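Local coordinates for flavin reductase domain protein (Arthrobacter sp., PDB 2QCK), which probably binds FMN or a related flavin and reduces it, as a member of the flavin reductase-like oxidoreductases, at residues A[27-38]-A[55-66]. Residues are numbered along the deposited sequence; the frame is centred on the assembly and turned at random.
With PO4 (phosphate ion), chain B.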
loop_
_atom_site.group_PDB
_atom_site.type_symbol
_atom_site.label_atom_id
_atom_site.label_comp_id
_atom_site.label_asym_id
_atom_site.label_seq_id
_atom_site.Cartn_x
_atom_site.Cartn_y
_atom_site.Cartn_z
ATOM N N ILE A 27 1.475 7.489 11.006
ATOM C CA ILE A 27 2.905 7.365 11.364
ATOM C C ILE A 27 3.196 8.471 12.337
ATOM O O ILE A 27 2.753 9.577 12.116
ATOM C CB ILE A 27 3.817 7.531 10.132
ATOM C CG1 ILE A 27 3.566 6.396 9.157
ATOM C CG2 ILE A 27 5.345 7.591 10.532
ATOM C CD1 ILE A 27 4.238 5.098 9.544
ATOM N N THR A 28 3.942 8.158 13.390
ATOM C CA THR A 28 4.309 9.171 14.419
ATOM C C THR A 28 5.828 9.153 14.582
ATOM O O THR A 28 6.457 8.130 14.366
ATOM C CB THR A 28 3.652 8.878 15.727
ATOM O OG1 THR A 28 4.006 7.515 16.142
ATOM C CG2 THR A 28 2.130 9.105 15.577
ATOM N N VAL A 29 6.431 10.312 14.854
ATOM C CA VAL A 29 7.848 10.375 15.107
ATOM C C VAL A 29 8.066 11.495 16.091
ATOM O O VAL A 29 7.323 12.477 16.096
ATOM C CB VAL A 29 8.646 10.588 13.837
ATOM C CG1 VAL A 29 8.184 11.821 13.086
ATOM C CG2 VAL A 29 10.151 10.622 14.139
ATOM N N ASN A 30 9.037 11.297 16.955
ATOM C CA ASN A 30 9.462 12.311 17.946
ATOM C C ASN A 30 10.808 12.902 17.523
ATOM O O ASN A 30 11.888 12.287 17.700
ATOM C CB ASN A 30 9.554 11.618 19.306
ATOM C CG ASN A 30 9.797 12.584 20.448
ATOM O OD1 ASN A 30 10.165 13.748 20.254
ATOM N ND2 ASN A 30 9.588 12.095 21.656
ATOM N N TYR A 31 10.737 14.097 16.959
ATOM C CA TYR A 31 11.899 14.777 16.449
ATOM C C TYR A 31 12.473 15.672 17.534
ATOM O O TYR A 31 12.018 16.793 17.747
ATOM C CB TYR A 31 11.506 15.608 15.244
ATOM C CG TYR A 31 12.637 16.212 14.463
ATOM C CD1 TYR A 31 13.926 15.671 14.486
ATOM C CD2 TYR A 31 12.398 17.310 13.658
ATOM C CE1 TYR A 31 14.944 16.252 13.753
ATOM C CE2 TYR A 31 13.384 17.874 12.912
ATOM C CZ TYR A 31 14.658 17.358 12.950
ATOM O OH TYR A 31 15.629 17.973 12.181
ATOM N N ASN A 32 13.463 15.140 18.228
ATOM C CA ASN A 32 14.178 15.878 19.232
ATOM C C ASN A 32 13.252 16.585 20.166
ATOM O O ASN A 32 13.429 17.760 20.452
ATOM C CB ASN A 32 15.171 16.841 18.564
ATOM C CG ASN A 32 16.557 16.243 18.476
ATOM O OD1 ASN A 32 17.015 15.873 17.386
ATOM N ND2 ASN A 32 17.214 16.079 19.639
ATOM N N GLY A 33 12.238 15.859 20.627
ATOM C CA GLY A 33 11.338 16.368 21.639
ATOM C C GLY A 33 9.955 16.788 21.194
ATOM O O GLY A 33 9.077 16.914 22.030
ATOM N N THR A 34 9.754 17.039 19.906
ATOM C CA THR A 34 8.460 17.516 19.427
ATOM C C THR A 34 7.835 16.378 18.641
ATOM O O THR A 34 8.506 15.825 17.817
ATOM C CB THR A 34 8.641 18.743 18.527
ATOM O OG1 THR A 34 9.142 19.838 19.299
ATOM C CG2 THR A 34 7.339 19.164 17.948
ATOM N N PRO A 35 6.576 16.005 18.934
ATOM C CA PRO A 35 5.915 14.950 18.184
ATOM C C PRO A 35 5.448 15.403 16.821
ATOM O O PRO A 35 4.925 16.498 16.665
ATOM C CB PRO A 35 4.709 14.588 19.044
ATOM C CG PRO A 35 4.376 15.833 19.787
ATOM C CD PRO A 35 5.714 16.523 20.016
ATOM N N TYR A 36 5.660 14.548 15.841
ATOM C CA TYR A 36 5.158 14.745 14.499
ATOM C C TYR A 36 4.427 13.485 14.118
ATOM O O TYR A 36 4.743 12.417 14.628
ATOM C CB TYR A 36 6.300 14.929 13.530
ATOM C CG TYR A 36 6.977 16.249 13.630
ATOM C CD1 TYR A 36 7.892 16.490 14.618
ATOM C CD2 TYR A 36 6.703 17.245 12.731
ATOM C CE1 TYR A 36 8.526 17.694 14.725
ATOM C CE2 TYR A 36 7.328 18.444 12.813
ATOM C CZ TYR A 36 8.231 18.672 13.817
ATOM O OH TYR A 36 8.856 19.897 13.900
ATOM N N GLY A 37 3.479 13.588 13.187
ATOM C CA GLY A 37 2.799 12.386 12.698
ATOM C C GLY A 37 1.916 12.712 11.533
ATOM O O GLY A 37 1.583 13.860 11.313
ATOM N N PHE A 38 1.523 11.704 10.770
ATOM C CA PHE A 38 0.751 11.992 9.587
ATOM C C PHE A 38 -0.018 10.749 9.133
ATOM O O PHE A 38 0.419 9.629 9.341
ATOM C CB PHE A 38 1.692 12.536 8.495
ATOM C CG PHE A 38 2.864 11.651 8.218
ATOM C CD1 PHE A 38 4.025 11.709 9.017
ATOM C CD2 PHE A 38 2.805 10.711 7.214
ATOM C CE1 PHE A 38 5.110 10.871 8.788
ATOM C CE2 PHE A 38 3.875 9.857 6.990
ATOM C CZ PHE A 38 5.047 9.971 7.779
ATOM N N PHE A 55 6.573 2.613 3.620
ATOM C CA PHE A 55 5.613 3.600 3.160
ATOM C C PHE A 55 6.334 4.653 2.313
ATOM O O PHE A 55 7.580 4.725 2.295
ATOM C CB PHE A 55 4.878 4.238 4.361
ATOM C CG PHE A 55 5.770 5.001 5.288
ATOM C CD1 PHE A 55 6.504 4.346 6.263
ATOM C CD2 PHE A 55 5.915 6.404 5.179
ATOM C CE1 PHE A 55 7.313 5.065 7.133
ATOM C CE2 PHE A 55 6.755 7.086 6.024
ATOM C CZ PHE A 55 7.458 6.420 6.989
ATOM N N ASN A 56 5.549 5.455 1.614
ATOM C CA ASN A 56 6.054 6.546 0.819
ATOM C C ASN A 56 5.593 7.881 1.405
ATOM O O ASN A 56 4.502 7.980 2.004
ATOM C CB ASN A 56 5.592 6.419 -0.633
ATOM C CG ASN A 56 6.010 5.098 -1.287
ATOM O OD1 ASN A 56 7.016 4.499 -0.911
ATOM N ND2 ASN A 56 5.213 4.618 -2.255
HETATM N N MSE A 57 6.423 8.910 1.243
HETATM C CA MSE A 57 6.001 10.246 1.623
HETATM C C MSE A 57 6.703 11.290 0.819
HETATM O O MSE A 57 7.714 11.016 0.185
HETATM C CB MSE A 57 6.307 10.461 3.096
HETATM C CG MSE A 57 7.766 10.548 3.418
HETATM SE SE MSE A 57 8.027 10.776 5.334
HETATM C CE MSE A 57 7.190 12.485 5.719
ATOM N N ALA A 58 6.167 12.512 0.923
ATOM C CA ALA A 58 6.618 13.652 0.182
ATOM C C ALA A 58 7.713 14.305 1.028
ATOM O O ALA A 58 7.549 14.487 2.250
ATOM C CB ALA A 58 5.461 14.645 0.001
ATOM N N ARG A 59 8.782 14.740 0.369
ATOM C CA ARG A 59 9.864 15.453 1.073
ATOM C C ARG A 59 9.436 16.832 1.474
ATOM O O ARG A 59 10.099 17.477 2.295
ATOM C CB ARG A 59 11.147 15.502 0.243
ATOM C CG ARG A 59 11.784 14.136 0.065
ATOM C CD ARG A 59 13.130 14.205 -0.697
ATOM N NE ARG A 59 14.047 15.151 -0.053
ATOM C CZ ARG A 59 14.425 16.316 -0.558
ATOM N NH1 ARG A 59 14.012 16.703 -1.766
ATOM N NH2 ARG A 59 15.242 17.104 0.149
ATOM N N SER A 60 8.277 17.258 0.983
ATOM C CA SER A 60 7.682 18.535 1.413
ATOM C C SER A 60 6.693 18.349 2.548
ATOM O O SER A 60 6.154 19.299 3.007
ATOM C CB SER A 60 6.964 19.200 0.250
ATOM O OG SER A 60 6.005 18.308 -0.302
ATOM N N SER A 61 6.441 17.126 3.009
ATOM C CA SER A 61 5.632 16.949 4.196
ATOM C C SER A 61 6.231 17.728 5.345
ATOM O O SER A 61 7.433 17.800 5.487
ATOM C CB SER A 61 5.598 15.481 4.624
ATOM O OG SER A 61 5.052 15.378 5.905
ATOM N N SER A 62 5.386 18.276 6.196
ATOM C CA SER A 62 5.843 18.943 7.427
ATOM C C SER A 62 6.575 17.947 8.335
ATOM O O SER A 62 7.286 18.320 9.249
ATOM C CB SER A 62 4.628 19.555 8.158
ATOM O OG SER A 62 3.690 18.548 8.483
ATOM N N SER A 63 6.408 16.666 8.085
ATOM C CA SER A 63 7.066 15.662 8.891
ATOM C C SER A 63 8.327 15.088 8.237
ATOM O O SER A 63 8.930 14.161 8.795
ATOM C CB SER A 63 6.097 14.508 9.141
ATOM O OG SER A 63 4.941 14.972 9.808
ATOM N N TRP A 64 8.734 15.573 7.068
ATOM C CA TRP A 64 9.905 14.957 6.391
ATOM C C TRP A 64 11.219 15.123 7.208
ATOM O O TRP A 64 11.967 14.152 7.393
ATOM C CB TRP A 64 10.057 15.466 4.944
ATOM C CG TRP A 64 11.365 15.063 4.368
ATOM C CD1 TRP A 64 12.454 15.863 4.144
ATOM C CD2 TRP A 64 11.778 13.728 4.071
ATOM N NE1 TRP A 64 13.506 15.108 3.660
ATOM C CE2 TRP A 64 13.121 13.792 3.608
ATOM C CE3 TRP A 64 11.132 12.491 4.095
ATOM C CZ2 TRP A 64 13.817 12.682 3.208
ATOM C CZ3 TRP A 64 11.849 11.379 3.711
ATOM C CH2 TRP A 64 13.175 11.484 3.270
ATOM N N PRO A 65 11.495 16.325 7.712
ATOM C CA PRO A 65 12.687 16.482 8.477
ATOM C C PRO A 65 12.724 15.574 9.689
ATOM O O PRO A 65 13.793 15.098 10.024
ATOM C CB PRO A 65 12.659 17.961 8.875
ATOM C CG PRO A 65 11.909 18.596 7.774
ATOM C CD PRO A 65 10.801 17.612 7.556
ATOM N N ALA A 66 11.581 15.331 10.335
ATOM C CA ALA A 66 11.519 14.415 11.499
ATOM C C ALA A 66 11.918 13.020 11.051
ATOM O O ALA A 66 12.764 12.361 11.677
ATOM C CB ALA A 66 10.119 14.376 12.119
HETATM P P PO4 B . 17.200 15.576 3.780
HETATM O O1 PO4 B . 18.017 14.672 4.672
HETATM O O2 PO4 B . 16.838 14.860 2.491
HETATM O O3 PO4 B . 15.991 15.927 4.602
HETATM O O4 PO4 B . 17.925 16.861 3.431
#
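Ala66, in the first turn of helix 64-69, is gripped by three side chains of the hairpin 27-38. Its CB presses on Val29 CG1 at 3.3 Å, tighter than usual for two carbons, and sits over one face of the Tyr36 ring, a CH-pi contact 4.3 Å from the centroid. Its CA lies over a face of the Tyr31 ring, another CH-pi contact. Tyr31 CG points away from its own backbone N (chi1 -171°), which lays the ring alongside the helix start, with Pro65 O above the same face near the rim. A serine in place of this tyrosine removes the ring and would probably open a gap beside Ala66 CA and Pro65 O. Ser63 OG meets the Tyr36 ring at its edge, while Ser63 CB reaches Phe38 CD1 at 3.5 Å. The serine's backbone N donates to Ser61 OG (2.9 Å, 162°), a capping bond. Deeper in, Phe38 and Phe55 cross at about a right angle, Phe55 CE2 meeting the Phe38 edge in plane, 3.8 Å from Phe38 CZ. Selenomethionine Met57 bends at chi3, bringing its CE over a face of Phe38; its SE, oblique to that ring, makes the Met-aromatic contact. Ile27 CD1 lies over one face of Phe55, toward the rim, a CH-pi contact. Mainly by van der Waals and CH-pi contacts, a beta hairpin closed by the type I' turn Tyr31-Thr34 thus packs on helix 64-69 and strand 51-58, probably within an FMN-binding split barrel. Ile67 of that helix also touches Phe38 and Met57; Ile73 of strand 72-77 packs on Ile27 and Phe55.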